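Local atomic coordinates of heme-binding protein A (Haemophilus parasuis 29755, PDB entry 3TPA), a protein that probably binds glutathione as a periplasmic family 5 solute-binding protein. Residues 10-15 against 505-510; 242-247 against 487-492. The protein carries 1 engineered substitution. All blocks are in the same frame, centred on the assembly; numbering follows the deposited sequence.

Contact 1: 10-15 against 505-510; sequences LVNCIA and TAFYGV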
loop_
_atom_site.group_PDB
_atom_site.type_symbol
_atom_site.label_atom_id
_atom_site.label_comp_id
_atom_site.label_asym_id
_atom_site.label_seq_id
_atom_site.Cartn_x
_atom_site.Cartn_y
_atom_site.Cartn_z
ATOM N N LEU A 10 -16.516 -7.428 19.266
ATOM C CA LEU A 10 -15.084 -7.319 19.065
ATOM C C LEU A 10 -14.595 -5.929 19.460
ATOM O O LEU A 10 -15.153 -4.920 19.032
ATOM C CB LEU A 10 -14.728 -7.612 17.600
ATOM C CG LEU A 10 -13.238 -7.676 17.258
ATOM C CD1 LEU A 10 -12.985 -8.768 16.242
ATOM C CD2 LEU A 10 -12.741 -6.345 16.743
ATOM N N VAL A 11 -13.555 -5.877 20.288
ATOM C CA VAL A 11 -12.966 -4.601 20.685
ATOM C C VAL A 11 -11.635 -4.370 19.960
ATOM O O VAL A 11 -10.665 -5.109 20.161
ATOM C CB VAL A 11 -12.789 -4.505 22.223
ATOM C CG1 VAL A 11 -12.078 -3.211 22.607
ATOM C CG2 VAL A 11 -14.137 -4.599 22.921
ATOM N N ASN A 12 -11.604 -3.347 19.107
ATOM C CA ASN A 12 -10.419 -3.014 18.310
ATOM C C ASN A 12 -9.769 -1.781 18.912
ATOM O O ASN A 12 -10.331 -0.690 18.869
ATOM C CB ASN A 12 -10.811 -2.770 16.840
ATOM C CG ASN A 12 -9.601 -2.498 15.915
ATOM O OD1 ASN A 12 -8.464 -2.852 16.210
ATOM N ND2 ASN A 12 -9.866 -1.860 14.790
ATOM N N CYS A 13 -8.584 -1.950 19.484
ATOM C CA CYS A 13 -7.946 -0.853 20.204
ATOM C C CYS A 13 -6.925 -0.190 19.326
ATOM O O CYS A 13 -5.904 -0.792 18.993
ATOM C CB CYS A 13 -7.281 -1.351 21.489
ATOM S SG CYS A 13 -8.447 -1.960 22.698
ATOM N N ILE A 14 -7.208 1.055 18.963
ATOM C CA ILE A 14 -6.400 1.778 18.000
ATOM C C ILE A 14 -5.689 2.990 18.600
ATOM O O ILE A 14 -6.174 3.606 19.545
ATOM C CB ILE A 14 -7.253 2.213 16.802
ATOM C CG1 ILE A 14 -8.479 2.990 17.290
ATOM C CG2 ILE A 14 -7.687 0.991 16.001
ATOM C CD1 ILE A 14 -9.277 3.623 16.173
ATOM N N ALA A 15 -4.546 3.333 18.020
ATOM C CA ALA A 15 -3.673 4.361 18.572
ATOM C C ALA A 15 -4.208 5.781 18.416
ATOM O O ALA A 15 -4.043 6.608 19.309
ATOM C CB ALA A 15 -2.295 4.256 17.963
ATOM N N THR A 505 -7.502 -3.954 8.216
ATOM C CA THR A 505 -8.149 -4.923 9.106
ATOM C C THR A 505 -9.662 -5.010 8.822
ATOM O O THR A 505 -10.427 -4.113 9.183
ATOM C CB THR A 505 -7.968 -4.526 10.589
ATOM O OG1 THR A 505 -8.456 -3.195 10.773
ATOM C CG2 THR A 505 -6.492 -4.561 11.014
ATOM N N ALA A 506 -10.089 -6.090 8.185
ATOM C CA ALA A 506 -11.515 -6.339 7.964
ATOM C C ALA A 506 -12.025 -7.357 8.982
ATOM O O ALA A 506 -11.365 -8.356 9.250
ATOM C CB ALA A 506 -11.774 -6.833 6.528
ATOM N N PHE A 507 -13.185 -7.094 9.569
ATOM C CA PHE A 507 -13.709 -7.964 10.612
ATOM C C PHE A 507 -14.874 -8.843 10.165
ATOM O O PHE A 507 -15.369 -9.661 10.937
ATOM C CB PHE A 507 -14.009 -7.157 11.878
ATOM C CG PHE A 507 -12.792 -6.460 12.430
ATOM C CD1 PHE A 507 -11.749 -7.195 12.983
ATOM C CD2 PHE A 507 -12.673 -5.086 12.368
ATOM C CE1 PHE A 507 -10.621 -6.570 13.479
ATOM C CE2 PHE A 507 -11.546 -4.450 12.856
ATOM C CZ PHE A 507 -10.513 -5.196 13.413
ATOM N N TYR A 508 -15.292 -8.702 8.908
ATOM C CA TYR A 508 -16.244 -9.648 8.332
ATOM C C TYR A 508 -15.579 -11.011 8.261
ATOM O O TYR A 508 -14.397 -11.104 7.963
ATOM C CB TYR A 508 -16.682 -9.225 6.925
ATOM C CG TYR A 508 -17.753 -10.139 6.364
ATOM C CD1 TYR A 508 -19.063 -10.093 6.856
ATOM C CD2 TYR A 508 -17.454 -11.068 5.373
ATOM C CE1 TYR A 508 -20.046 -10.931 6.357
ATOM C CE2 TYR A 508 -18.428 -11.912 4.869
ATOM C CZ TYR A 508 -19.722 -11.836 5.369
ATOM O OH TYR A 508 -20.691 -12.669 4.871
ATOM N N GLY A 509 -16.329 -12.071 8.525
ATOM C CA GLY A 509 -15.745 -13.404 8.518
ATOM C C GLY A 509 -15.039 -13.766 9.822
ATOM O O GLY A 509 -14.619 -14.904 10.012
ATOM N N VAL A 510 -14.910 -12.800 10.724
ATOM C CA VAL A 510 -14.262 -13.047 12.016
ATOM C C VAL A 510 -15.288 -13.432 13.092
ATOM O O VAL A 510 -16.409 -12.915 13.119
ATOM C CB VAL A 510 -13.448 -11.824 12.492
ATOM C CG1 VAL A 510 -12.910 -12.040 13.905
ATOM C CG2 VAL A 510 -12.306 -11.524 11.530
HETATM O O HOH W 1 -7.843 -1.211 12.923
#

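Contact 2: 242-247 against 487-492; sequences DVIDFP and YVPLNK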
loop_
_atom_site.group_PDB
_atom_site.type_symbol
_atom_site.label_atom_id
_atom_site.label_comp_id
_atom_site.label_asym_id
_atom_site.label_seq_id
_atom_site.Cartn_x
_atom_site.Cartn_y
_atom_site.Cartn_z
ATOM N N ASP A 242 -9.312 -6.985 21.801
ATOM C CA ASP A 242 -9.219 -8.177 20.953
ATOM C C ASP A 242 -8.174 -8.026 19.849
ATOM O O ASP A 242 -7.589 -9.009 19.411
ATOM C CB ASP A 242 -10.570 -8.508 20.353
ATOM C CG ASP A 242 -11.567 -8.911 21.402
ATOM O OD1 ASP A 242 -11.281 -9.881 22.130
ATOM O OD2 ASP A 242 -12.613 -8.249 21.515
ATOM N N VAL A 243 -7.951 -6.791 19.401
ATOM C CA VAL A 243 -6.966 -6.504 18.361
ATOM C C VAL A 243 -6.289 -5.205 18.758
ATOM O O VAL A 243 -6.940 -4.337 19.313
ATOM C CB VAL A 243 -7.639 -6.256 16.974
ATOM C CG1 VAL A 243 -6.601 -6.221 15.834
ATOM C CG2 VAL A 243 -8.734 -7.272 16.682
ATOM N N ILE A 244 -5.001 -5.056 18.458
ATOM C CA ILE A 244 -4.342 -3.767 18.624
ATOM C C ILE A 244 -3.570 -3.387 17.369
ATOM O O ILE A 244 -3.204 -4.247 16.564
ATOM C CB ILE A 244 -3.373 -3.751 19.837
ATOM C CG1 ILE A 244 -2.194 -4.702 19.591
ATOM C CG2 ILE A 244 -4.118 -4.100 21.126
ATOM C CD1 ILE A 244 -1.038 -4.511 20.564
ATOM N N ASP A 245 -3.328 -2.094 17.199
ATOM C CA ASP A 245 -2.494 -1.632 16.100
ATOM C C ASP A 245 -1.194 -1.018 16.634
ATOM O O ASP A 245 -1.014 -0.869 17.844
ATOM C CB ASP A 245 -3.256 -0.664 15.181
ATOM C CG ASP A 245 -3.593 0.659 15.845
ATOM O OD1 ASP A 245 -3.403 0.799 17.074
ATOM O OD2 ASP A 245 -4.074 1.563 15.121
ATOM N N PHE A 246 -0.289 -0.699 15.713
ATOM C CA PHE A 246 1.022 -0.122 16.033
ATOM C C PHE A 246 1.628 -0.651 17.339
ATOM O O PHE A 246 1.937 0.116 18.240
ATOM C CB PHE A 246 0.956 1.415 16.027
ATOM C CG PHE A 246 0.598 2.000 14.671
ATOM C CD1 PHE A 246 1.562 2.176 13.693
ATOM C CD2 PHE A 246 -0.707 2.343 14.373
ATOM C CE1 PHE A 246 1.223 2.701 12.431
ATOM C CE2 PHE A 246 -1.051 2.866 13.120
ATOM C CZ PHE A 246 -0.087 3.048 12.150
ATOM N N PRO A 247 1.819 -1.976 17.428
ATOM C CA PRO A 247 2.529 -2.531 18.580
ATOM C C PRO A 247 3.974 -2.038 18.639
ATOM O O PRO A 247 4.639 -1.992 17.608
ATOM C CB PRO A 247 2.523 -4.033 18.296
ATOM C CG PRO A 247 2.466 -4.128 16.793
ATOM C CD PRO A 247 1.583 -2.982 16.377
ATOM N N TYR A 487 2.581 -6.542 11.567
ATOM C CA TYR A 487 2.052 -7.377 12.634
ATOM C C TYR A 487 0.611 -7.050 12.940
ATOM O O TYR A 487 0.230 -5.890 13.002
ATOM C CB TYR A 487 2.870 -7.183 13.911
ATOM C CG TYR A 487 4.298 -7.633 13.795
ATOM C CD1 TYR A 487 4.613 -8.980 13.763
ATOM C CD2 TYR A 487 5.330 -6.711 13.711
ATOM C CE1 TYR A 487 5.923 -9.407 13.650
ATOM C CE2 TYR A 487 6.662 -7.131 13.600
ATOM C CZ TYR A 487 6.944 -8.480 13.583
ATOM O OH TYR A 487 8.242 -8.924 13.471
ATOM N N VAL A 488 -0.190 -8.085 13.138
ATOM C CA VAL A 488 -1.517 -7.916 13.724
ATOM C C VAL A 488 -1.613 -8.780 14.989
ATOM O O VAL A 488 -1.813 -9.998 14.921
ATOM C CB VAL A 488 -2.649 -8.276 12.753
ATOM C CG1 VAL A 488 -3.990 -8.230 13.462
ATOM C CG2 VAL A 488 -2.672 -7.330 11.552
ATOM N N PRO A 489 -1.443 -8.148 16.159
ATOM C CA PRO A 489 -1.543 -8.892 17.423
ATOM C C PRO A 489 -3.006 -9.104 17.805
ATOM O O PRO A 489 -3.744 -8.139 18.003
ATOM C CB PRO A 489 -0.850 -7.963 18.431
ATOM C CG PRO A 489 -0.161 -6.882 17.592
ATOM C CD PRO A 489 -1.014 -6.757 16.374
ATOM N N LEU A 490 -3.420 -10.361 17.903
ATOM C CA LEU A 490 -4.798 -10.689 18.234
ATOM C C LEU A 490 -4.924 -11.389 19.576
ATOM O O LEU A 490 -4.062 -12.173 19.958
ATOM C CB LEU A 490 -5.381 -11.632 17.187
ATOM C CG LEU A 490 -5.485 -11.179 15.746
ATOM C CD1 LEU A 490 -5.894 -12.361 14.890
ATOM C CD2 LEU A 490 -6.476 -10.036 15.636
ATOM N N ASN A 491 -6.021 -11.144 20.276
ATOM C CA ASN A 491 -6.342 -12.003 21.416
ATOM C C ASN A 491 -6.727 -13.394 20.916
ATOM O O ASN A 491 -7.269 -13.540 19.818
ATOM C CB ASN A 491 -7.464 -11.428 22.281
ATOM C CG ASN A 491 -7.634 -12.200 23.589
ATOM O OD1 ASN A 491 -8.334 -13.216 23.639
ATOM N ND2 ASN A 491 -6.955 -11.745 24.641
ATOM N N LYS A 492 -6.441 -14.408 21.725
ATOM C CA LYS A 492 -6.616 -15.806 21.338
ATOM C C LYS A 492 -8.060 -16.156 20.984
ATOM O O LYS A 492 -8.310 -17.147 20.301
ATOM C CB LYS A 492 -6.113 -16.725 22.462
ATOM C CG LYS A 492 -6.061 -18.210 22.109
ATOM C CD LYS A 492 -5.602 -19.062 23.295
ATOM C CE LYS A 492 -6.778 -19.754 23.974
ATOM N NZ LYS A 492 -6.366 -20.625 25.112
#

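Contact 1: 10-15 against 505-510
Leu-10 sets its methyl CD2 over one face of the Phe-507 ring, a CH-pi contact with CD2 4.0 Å from the ring centroid and 15° off the ring normal. CG of Leu-10 stands anti to the backbone N (chi1 -174°), which carries it toward the ring, and both methyls reach the phenyl group. CD2 lies toward the CD1-CE1 side of the ring; CD1 of Leu-10 sits 3.8 Å from CD1 of Phe-507 and also packs on CG1 of Val-510, which the type II turn from Phe-507 to Val-510 brings back toward the strand. This is the tight, apolar part, and Leu-221, Phe-223 and Val-243 of the flanking strands 220-225 and 243-244 pack round the same ring. Toward Thr-505 the contact loosens. Asn-12 meets the ring at its edge, ND2 3.6 Å from CE2 of Phe-507, with the amide plane turned 66° from the ring plane. A water bridges ND2 of Asn-12, which donates to it at 2.8 Å, and OG1 of Thr-505, hydrogen-bonded to it at 3.0 Å. The loop is therefore held to strand 9-14 by ring packing and one water bridge, which takes up one N-H of the Asn-12 amide beside an otherwise apolar patch.

Contact 2: 242-247 against 487-492
Ile-244 has CG1 between its backbone N and carbonyl carbon (chi1 66°), which sets CG1 of Ile-244 3.6 Å from CG of Pro-489, the two side chains crossing at about a right angle. Val-243 has CG1 anti to its backbone N (chi1 -169°); both its methyls meet CD2 of Leu-490, CG2 at 3.7 Å, and the two side chains run side by side in the same direction. CG1 of Val-243 also touches CG1 of Val-488. Pro-247 adds its ring, CG lying 3.9 Å from CG of Pro-489, and Met-255 of helix 249-255 packs on Ile-244 and both prolines. The backbones run roughly antiparallel, yet only a single bridge, Val-243 with Leu-490, joins them. N of Asn-491 donates to O of Asp-242 at 2.8 Å, nearly straight at 173°. The second bond, N of Ile-244 to O of Pro-489, is weak at 3.4 Å. Pro-489 has no N-H to give, and its CD merely abuts O of Ile-244. At the other end OD2 of Asp-242 pairs with Arg-493 and with N of Val-11, while ND2 of Asn-491 turns to O of Leu-236. One strong backbone bond thus fixes the register near Asp-242; apolar packing runs alongside both bonds and continues to Pro-247, joining the end of strand 478-491 to the edge strand 243-244.

Strand 243-244 ties the two contacts together: it is the neighbour of strand 9-14 in the mixed five-stranded sheet, and Val-243 touches Leu-10, Asn-12 and Phe-507 of contact 1 as well as strand 478-491 in contact 2. Both contacts are largely buried, and their centres lie about 9 Å apart. Contact 1 lays a loop against side chains of a strand inside the sheet, and its polar link runs through a water; contact 2 pairs backbones at the sheet's edge, where strand 478-491 arrives from another sheet, and buries about twice the surface. N of Cys-13 probably hydrogen-bonds to O of Val-243, and the disulfide Cys-13 to Cys-241 reinforces the same junction covalently.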